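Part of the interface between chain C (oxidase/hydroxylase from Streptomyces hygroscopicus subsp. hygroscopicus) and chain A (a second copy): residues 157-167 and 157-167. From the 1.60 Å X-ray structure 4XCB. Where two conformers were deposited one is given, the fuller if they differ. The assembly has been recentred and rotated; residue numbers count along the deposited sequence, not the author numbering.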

# COMPACT_ATOMS: atom_id res chain seq x y z
N CYS C 157 19.16 -10.70 17.06
CA CYS C 157 19.14 -9.27 16.82
C CYS C 157 18.47 -8.97 15.49
O CYS C 157 18.40 -9.83 14.62
CB CYS C 157 20.56 -8.69 16.86
SG CYS C 157 21.69 -9.38 15.69
N TYR C 158 17.98 -7.75 15.35
CA TYR C 158 17.17 -7.37 14.20
C TYR C 158 17.43 -5.91 13.85
O TYR C 158 17.81 -5.12 14.72
CB TYR C 158 15.69 -7.59 14.49
CG TYR C 158 15.15 -6.71 15.60
CD1 TYR C 158 15.39 -7.02 16.93
CD2 TYR C 158 14.39 -5.58 15.31
CE1 TYR C 158 14.90 -6.22 17.95
CE2 TYR C 158 13.89 -4.78 16.34
CZ TYR C 158 14.16 -5.10 17.65
OH TYR C 158 13.68 -4.32 18.67
N VAL C 159 17.20 -5.56 12.59
CA VAL C 159 17.29 -4.17 12.14
C VAL C 159 15.90 -3.58 12.29
O VAL C 159 14.97 -4.04 11.66
CB VAL C 159 17.79 -4.08 10.70
CG1 VAL C 159 17.98 -2.63 10.27
CG2 VAL C 159 19.08 -4.86 10.53
N GLN C 160 15.76 -2.57 13.14
CA GLN C 160 14.46 -2.00 13.45
C GLN C 160 13.69 -1.58 12.20
O GLN C 160 14.22 -0.87 11.36
CB GLN C 160 14.61 -0.79 14.36
CG GLN C 160 13.30 -0.14 14.70
CD GLN C 160 13.45 1.16 15.47
OE1 GLN C 160 12.66 2.09 15.29
NE2 GLN C 160 14.45 1.23 16.33
N GLY C 161 12.44 -2.04 12.08
CA GLY C 161 11.58 -1.64 10.98
C GLY C 161 11.92 -2.27 9.64
O GLY C 161 11.32 -1.93 8.62
N SER C 162 12.88 -3.18 9.62
CA SER C 162 13.40 -3.67 8.36
C SER C 162 12.38 -4.53 7.62
O SER C 162 12.53 -4.78 6.44
CB SER C 162 14.70 -4.44 8.58
OG SER C 162 14.47 -5.50 9.48
N HIS C 163 11.33 -4.96 8.31
CA HIS C 163 10.30 -5.78 7.67
C HIS C 163 9.38 -4.92 6.81
O HIS C 163 8.63 -5.47 6.00
CB HIS C 163 9.45 -6.52 8.69
CG HIS C 163 8.72 -5.64 9.64
ND1 HIS C 163 9.32 -4.59 10.30
CD2 HIS C 163 7.43 -5.65 10.07
CE1 HIS C 163 8.45 -4.00 11.09
NE2 HIS C 163 7.29 -4.63 10.97
N LYS C 164 9.44 -3.61 7.00
CA LYS C 164 8.63 -2.70 6.15
C LYS C 164 9.52 -1.71 5.40
O LYS C 164 9.05 -0.65 4.92
CB LYS C 164 7.58 -1.95 6.98
CG LYS C 164 6.53 -2.89 7.63
CD LYS C 164 5.57 -2.11 8.52
CE LYS C 164 4.40 -2.97 9.02
NZ LYS C 164 3.59 -2.22 10.02
N ALA C 165 10.80 -2.04 5.29
CA ALA C 165 11.77 -1.20 4.58
C ALA C 165 11.42 -1.06 3.10
O ALA C 165 11.01 -2.02 2.45
CB ALA C 165 13.18 -1.78 4.71
N ASN C 166 11.60 0.15 2.58
CA ASN C 166 11.41 0.43 1.17
C ASN C 166 12.73 0.53 0.40
O ASN C 166 12.73 0.51 -0.83
CB ASN C 166 10.61 1.73 1.01
CG ASN C 166 9.16 1.55 1.40
OD1 ASN C 166 8.48 0.70 0.84
ND2 ASN C 166 8.69 2.33 2.36
N PHE C 167 13.85 0.60 1.12
CA PHE C 167 15.17 0.75 0.51
C PHE C 167 16.01 -0.49 0.84
O PHE C 167 15.83 -1.07 1.90
CB PHE C 167 15.91 1.99 1.04
CG PHE C 167 15.25 3.30 0.71
CD1 PHE C 167 15.38 3.85 -0.55
CD2 PHE C 167 14.54 4.00 1.67
CE1 PHE C 167 14.79 5.07 -0.86
CE2 PHE C 167 13.95 5.23 1.37
CZ PHE C 167 14.07 5.76 0.11
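Chain A 157-167: CYVQGSHKANF

How does chain A approach chain C at the start of its stretch? It arrives as the end of a strand, residues 157-159, and the turn that follows meets the same turn of chain C; like residues pair there, with the CA atoms of Gln A160 and Gln C160 7.7 Å apart and those of Gly A161 and Gly C161 6.0 Å apart. Cys A157 stays out of reach and Val A159 points away, but Tyr A158 points toward chain C, its OH 3.5 Å from NE2 of Gln C160.

What does Gln A160 do when the strand gives out? Its extended side chain (chi1 and chi2 both t) reaches across to Tyr C158, where NE2 of Gln A160 gives a weak hydrogen bond to OH of Tyr C158 at 3.4 Å. OE1 of Gln A160 lies at the edge of that ring, 3.4 Å from CE2 of Tyr C158, and 3.3 Å from CG of Gln C160.

What shape does the backbone take where the two glycines meet? A type II turn from Val A159 to Ser A162 places Gly A161 at phi 67°, a value that favours glycine, and the turn is closed by Ser A162 N bonding to Val A159 O at 3.0 Å. A water links the turn to chain C: it accepts from N of Gly A161 at 2.9 Å and lies 2.7 Å from OE1 of Gln C160.

How does the contact end? Lys A164, fully extended beyond chi1, sends NZ to the backbone O of Lys C164 at 2.8 Å, while NZ of Lys C164 returns the bond to O of Lys A164 at 3.0 Å. The contact is thus reciprocal, positions 160, 161 and 164 each lying nearest their own counterpart. The CA-to-CB bond of Ala A165 points away, and Asn A166 brings ND2 within 3.9 Å of NZ of Lys C164; Phe A167 lies beyond reach.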

# COMPACT_ATOMS: atom_id res chain seq x y z
N CYS A 157 11.11 10.34 23.16
CA CYS A 157 10.86 8.91 23.08
C CYS A 157 9.79 8.62 22.03
O CYS A 157 8.99 9.49 21.68
CB CYS A 157 10.44 8.33 24.44
SG CYS A 157 9.04 9.08 25.27
N TYR A 158 9.79 7.39 21.55
CA TYR A 158 8.91 7.01 20.46
C TYR A 158 8.55 5.54 20.55
O TYR A 158 9.30 4.72 21.10
CB TYR A 158 9.57 7.30 19.10
CG TYR A 158 10.79 6.45 18.89
CD1 TYR A 158 12.00 6.78 19.51
CD2 TYR A 158 10.74 5.28 18.14
CE1 TYR A 158 13.12 5.99 19.35
CE2 TYR A 158 11.86 4.49 17.97
CZ TYR A 158 13.04 4.85 18.59
OH TYR A 158 14.17 4.07 18.44
N VAL A 159 7.40 5.19 19.99
CA VAL A 159 7.01 3.79 19.90
C VAL A 159 7.53 3.21 18.60
O VAL A 159 7.18 3.69 17.52
CB VAL A 159 5.49 3.64 20.03
CG1 VAL A 159 5.05 2.18 19.81
CG2 VAL A 159 5.03 4.21 21.38
N GLN A 160 8.37 2.18 18.68
CA GLN A 160 9.02 1.60 17.51
C GLN A 160 8.02 1.24 16.41
O GLN A 160 7.03 0.56 16.67
CB GLN A 160 9.80 0.36 17.93
CG GLN A 160 10.66 -0.22 16.85
CD GLN A 160 11.25 -1.57 17.22
OE1 GLN A 160 11.52 -2.39 16.35
NE2 GLN A 160 11.44 -1.80 18.51
N GLY A 161 8.28 1.69 15.19
CA GLY A 161 7.45 1.35 14.05
C GLY A 161 6.04 1.92 14.06
O GLY A 161 5.21 1.55 13.21
N SER A 162 5.76 2.84 14.98
CA SER A 162 4.40 3.37 15.11
C SER A 162 4.00 4.24 13.93
O SER A 162 2.82 4.51 13.75
CB SER A 162 4.26 4.17 16.40
OG SER A 162 5.32 5.09 16.52
N HIS A 163 4.97 4.67 13.14
CA HIS A 163 4.67 5.50 11.96
C HIS A 163 4.06 4.65 10.84
O HIS A 163 3.46 5.19 9.89
CB HIS A 163 5.94 6.22 11.48
CG HIS A 163 7.03 5.30 11.03
ND1 HIS A 163 7.44 4.21 11.78
CD2 HIS A 163 7.79 5.29 9.91
CE1 HIS A 163 8.40 3.57 11.13
NE2 HIS A 163 8.64 4.21 10.00
N LYS A 164 4.18 3.33 10.95
CA LYS A 164 3.58 2.46 9.94
C LYS A 164 2.60 1.47 10.57
O LYS A 164 2.25 0.46 9.96
CB LYS A 164 4.67 1.70 9.15
CG LYS A 164 5.64 2.61 8.40
CD LYS A 164 6.61 1.80 7.55
CE LYS A 164 7.54 2.68 6.73
NZ LYS A 164 8.61 1.86 6.07
N ALA A 165 2.15 1.78 11.79
CA ALA A 165 1.23 0.92 12.52
C ALA A 165 -0.10 0.75 11.79
O ALA A 165 -0.66 1.72 11.26
CB ALA A 165 0.99 1.46 13.92
N ASN A 166 -0.59 -0.48 11.74
CA ASN A 166 -1.92 -0.74 11.16
C ASN A 166 -3.02 -0.87 12.20
O ASN A 166 -4.21 -0.87 11.86
CB ASN A 166 -1.90 -2.01 10.31
CG ASN A 166 -1.13 -1.84 9.03
OD1 ASN A 166 -1.49 -1.02 8.18
ND2 ASN A 166 -0.09 -2.65 8.85
N PHE A 167 -2.64 -0.97 13.48
CA PHE A 167 -3.61 -1.08 14.56
C PHE A 167 -3.52 0.15 15.46
O PHE A 167 -2.44 0.73 15.59
CB PHE A 167 -3.36 -2.32 15.42
CG PHE A 167 -3.45 -3.64 14.69
CD1 PHE A 167 -4.69 -4.19 14.36
CD2 PHE A 167 -2.31 -4.32 14.34
CE1 PHE A 167 -4.77 -5.41 13.71
CE2 PHE A 167 -2.38 -5.54 13.68
CZ PHE A 167 -3.61 -6.08 13.37
O HOH W 1 11.45 -3.79 14.19
O HOH W 2 10.44 3.56 15.03
O HOH W 3 5.30 -0.65 11.67
O HOH W 4 9.70 0.37 8.54